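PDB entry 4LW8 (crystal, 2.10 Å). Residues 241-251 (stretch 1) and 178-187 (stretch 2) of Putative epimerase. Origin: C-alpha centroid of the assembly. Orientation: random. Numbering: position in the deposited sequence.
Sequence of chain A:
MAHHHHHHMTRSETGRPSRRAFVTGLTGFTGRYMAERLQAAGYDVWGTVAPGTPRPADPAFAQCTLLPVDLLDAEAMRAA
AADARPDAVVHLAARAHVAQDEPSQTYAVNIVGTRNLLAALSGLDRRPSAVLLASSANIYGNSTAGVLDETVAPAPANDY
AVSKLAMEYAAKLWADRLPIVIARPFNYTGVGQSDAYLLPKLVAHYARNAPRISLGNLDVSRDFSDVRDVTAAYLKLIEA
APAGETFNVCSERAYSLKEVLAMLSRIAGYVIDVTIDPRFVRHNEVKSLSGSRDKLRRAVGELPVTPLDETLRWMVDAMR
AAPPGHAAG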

# COMPACT_ATOMS: atom_id res chain seq x y z
N ALA A 241 -1.59 25.33 -1.75
CA ALA A 241 -0.58 24.44 -1.18
C ALA A 241 -0.85 23.94 0.26
O ALA A 241 -0.01 24.11 1.15
CB ALA A 241 0.77 25.13 -1.22
N PRO A 242 -2.01 23.29 0.51
CA PRO A 242 -2.24 22.80 1.87
C PRO A 242 -1.49 21.49 2.17
O PRO A 242 -2.08 20.41 2.15
CB PRO A 242 -3.75 22.58 1.91
CG PRO A 242 -4.11 22.31 0.48
CD PRO A 242 -3.15 23.03 -0.38
N ALA A 243 -0.21 21.62 2.48
CA ALA A 243 0.68 20.49 2.71
C ALA A 243 0.10 19.49 3.71
O ALA A 243 -0.43 19.88 4.74
CB ALA A 243 2.04 21.00 3.19
N GLY A 244 0.20 18.20 3.40
CA GLY A 244 -0.22 17.16 4.33
C GLY A 244 -1.68 16.77 4.23
O GLY A 244 -2.14 15.90 4.97
N GLU A 245 -2.41 17.40 3.32
CA GLU A 245 -3.86 17.22 3.24
C GLU A 245 -4.30 16.46 1.99
O GLU A 245 -3.72 16.65 0.91
CB GLU A 245 -4.54 18.59 3.30
CG GLU A 245 -4.32 19.31 4.62
CD GLU A 245 -4.90 18.51 5.79
OE1 GLU A 245 -6.03 18.02 5.65
OE2 GLU A 245 -4.22 18.35 6.84
N THR A 246 -5.33 15.63 2.14
CA THR A 246 -5.90 14.83 1.05
C THR A 246 -7.29 15.37 0.69
O THR A 246 -8.06 15.71 1.58
CB THR A 246 -6.00 13.35 1.44
OG1 THR A 246 -4.69 12.81 1.64
CG2 THR A 246 -6.73 12.53 0.37
N PHE A 247 -7.60 15.47 -0.60
CA PHE A 247 -8.87 16.06 -1.04
C PHE A 247 -9.58 15.23 -2.10
O PHE A 247 -9.00 14.91 -3.13
CB PHE A 247 -8.65 17.47 -1.61
CG PHE A 247 -8.09 18.46 -0.63
CD1 PHE A 247 -6.73 18.60 -0.46
CD2 PHE A 247 -8.93 19.28 0.11
CE1 PHE A 247 -6.21 19.52 0.44
CE2 PHE A 247 -8.43 20.20 1.02
CZ PHE A 247 -7.07 20.32 1.19
N ASN A 248 -10.84 14.90 -1.85
CA ASN A 248 -11.73 14.46 -2.93
C ASN A 248 -11.83 15.55 -3.99
O ASN A 248 -11.92 16.74 -3.65
CB ASN A 248 -13.13 14.14 -2.40
CG ASN A 248 -13.18 12.88 -1.56
OD1 ASN A 248 -12.27 12.04 -1.61
ND2 ASN A 248 -14.24 12.74 -0.77
N VAL A 249 -11.82 15.17 -5.25
CA VAL A 249 -12.17 16.09 -6.34
C VAL A 249 -13.30 15.42 -7.11
O VAL A 249 -13.11 14.34 -7.68
CB VAL A 249 -10.95 16.43 -7.25
CG1 VAL A 249 -11.36 17.36 -8.39
CG2 VAL A 249 -9.85 17.09 -6.42
N CYS A 250 -14.48 16.03 -7.08
CA CYS A 250 -15.70 15.38 -7.58
C CYS A 250 -16.80 16.41 -7.80
O CYS A 250 -16.68 17.55 -7.35
CB CYS A 250 -16.18 14.32 -6.60
SG CYS A 250 -16.40 14.98 -4.93
N SER A 251 -17.87 16.01 -8.49
CA SER A 251 -18.96 16.91 -8.86
C SER A 251 -20.02 16.96 -7.78
O SER A 251 -20.83 17.87 -7.75
CB SER A 251 -19.61 16.47 -10.18
OG SER A 251 -20.47 15.35 -9.96
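Stretch 2 178-187: LPIVIARPFN

Stretch 2 runs as a parallel strand, Ile180 to Pro185, beside the strand of stretch 1 that ends at Val249; the two axes cross at -26° and approach to 4.5 Å. Thr246 pairs with Ile182, Phe247 with Ala183, Asn248 with Arg184 and Val249 with Pro185. Backbone hydrogen bonds fix this register, among them Phe247 N to Ile182 O (2.8 Å) and Arg184 N to Phe247 O (2.7 Å). Pro185 costs this pairing nothing, because the donors toward stretch 1 are Ile182, Arg184 and Phe186.

Before the strand, a type II turn from Pro242 to Glu245 presents Gly244 N to Ile180 O at 2.8 Å. Gly244 has phi 88°, where a CB would jam against the preceding carbonyl.

Val181, chi1 t, lays CG2 3.7 Å from Pro242 CD and CG1 3.9 Å from CD1 of Phe247, chi1 m. On the face shared by Phe247 and Pro185, Val249, chi1 t, sets CG2 4.3 Å from Ala183 CB, an apolar contact suited to both residues. On the face shared by Thr246 and Arg184, the extended arginine (chi1 m, then t, t) brings its guanidinium under Thr246 CG2, 3.6 Å from Arg184 NE; its polar atoms bond elsewhere in the structure. Asn248, chi1 m, puts CG 3.8 Å from Phe186 CE1 at the ring edge, its amide bonded elsewhere. Beyond the strand, Phe186, chi1 m, sets CD1 3.6 Å from Cys250 CB.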

# COMPACT_ATOMS: atom_id res chain seq x y z
N LEU A 178 8.90 17.91 1.79
CA LEU A 178 8.15 18.49 0.67
C LEU A 178 6.71 18.83 1.06
O LEU A 178 6.10 18.10 1.83
CB LEU A 178 8.15 17.52 -0.52
CG LEU A 178 9.45 17.13 -1.24
CD1 LEU A 178 9.18 15.95 -2.20
CD2 LEU A 178 10.01 18.31 -2.01
N PRO A 179 6.17 19.92 0.50
CA PRO A 179 4.76 20.28 0.71
C PRO A 179 3.85 19.48 -0.22
O PRO A 179 3.68 19.83 -1.38
CB PRO A 179 4.72 21.76 0.37
CG PRO A 179 5.83 21.94 -0.63
CD PRO A 179 6.89 20.94 -0.28
N ILE A 180 3.26 18.41 0.31
CA ILE A 180 2.60 17.41 -0.52
C ILE A 180 1.09 17.44 -0.34
O ILE A 180 0.60 17.34 0.78
CB ILE A 180 3.13 15.98 -0.22
CG1 ILE A 180 4.61 15.89 -0.60
CG2 ILE A 180 2.30 14.90 -0.97
CD1 ILE A 180 5.31 14.62 -0.11
N VAL A 181 0.38 17.60 -1.44
CA VAL A 181 -1.08 17.61 -1.46
C VAL A 181 -1.53 16.41 -2.27
O VAL A 181 -0.97 16.14 -3.34
CB VAL A 181 -1.63 18.91 -2.06
CG1 VAL A 181 -3.14 18.95 -1.95
CG2 VAL A 181 -1.02 20.11 -1.34
N ILE A 182 -2.51 15.68 -1.75
CA ILE A 182 -2.99 14.49 -2.44
C ILE A 182 -4.42 14.72 -2.95
O ILE A 182 -5.30 15.15 -2.21
CB ILE A 182 -2.96 13.23 -1.52
CG1 ILE A 182 -1.51 12.89 -1.09
CG2 ILE A 182 -3.59 12.04 -2.24
CD1 ILE A 182 -1.38 11.85 0.02
N ALA A 183 -4.64 14.46 -4.24
CA ALA A 183 -5.97 14.57 -4.80
C ALA A 183 -6.56 13.17 -5.01
O ALA A 183 -5.85 12.25 -5.45
CB ALA A 183 -5.95 15.38 -6.10
N ARG A 184 -7.82 12.98 -4.63
CA ARG A 184 -8.54 11.74 -4.97
C ARG A 184 -9.68 12.05 -5.93
O ARG A 184 -10.82 12.22 -5.50
CB ARG A 184 -9.09 11.04 -3.72
CG ARG A 184 -8.05 10.38 -2.84
CD ARG A 184 -8.65 9.95 -1.51
NE ARG A 184 -7.67 9.27 -0.68
CZ ARG A 184 -7.86 8.95 0.59
NH1 ARG A 184 -9.02 9.24 1.19
NH2 ARG A 184 -6.90 8.34 1.27
N PRO A 185 -9.37 12.14 -7.24
CA PRO A 185 -10.43 12.43 -8.21
C PRO A 185 -11.43 11.30 -8.32
O PRO A 185 -11.05 10.12 -8.31
CB PRO A 185 -9.66 12.59 -9.54
CG PRO A 185 -8.41 11.73 -9.34
CD PRO A 185 -8.05 11.98 -7.88
N PHE A 186 -12.70 11.64 -8.41
CA PHE A 186 -13.69 10.64 -8.81
C PHE A 186 -13.64 10.54 -10.33
O PHE A 186 -12.73 11.10 -10.94
CB PHE A 186 -15.08 11.01 -8.27
CG PHE A 186 -15.25 10.67 -6.81
CD1 PHE A 186 -14.47 11.29 -5.84
CD2 PHE A 186 -16.14 9.66 -6.42
CE1 PHE A 186 -14.60 10.96 -4.50
CE2 PHE A 186 -16.28 9.31 -5.06
CZ PHE A 186 -15.51 9.96 -4.10
N ASN A 187 -14.58 9.82 -10.95
CA ASN A 187 -14.58 9.65 -12.41
C ASN A 187 -14.64 10.97 -13.14
O ASN A 187 -15.45 11.84 -12.81
CB ASN A 187 -15.77 8.79 -12.87
CG ASN A 187 -15.93 7.55 -12.03
OD1 ASN A 187 -15.26 6.55 -12.26
ND2 ASN A 187 -16.80 7.62 -11.01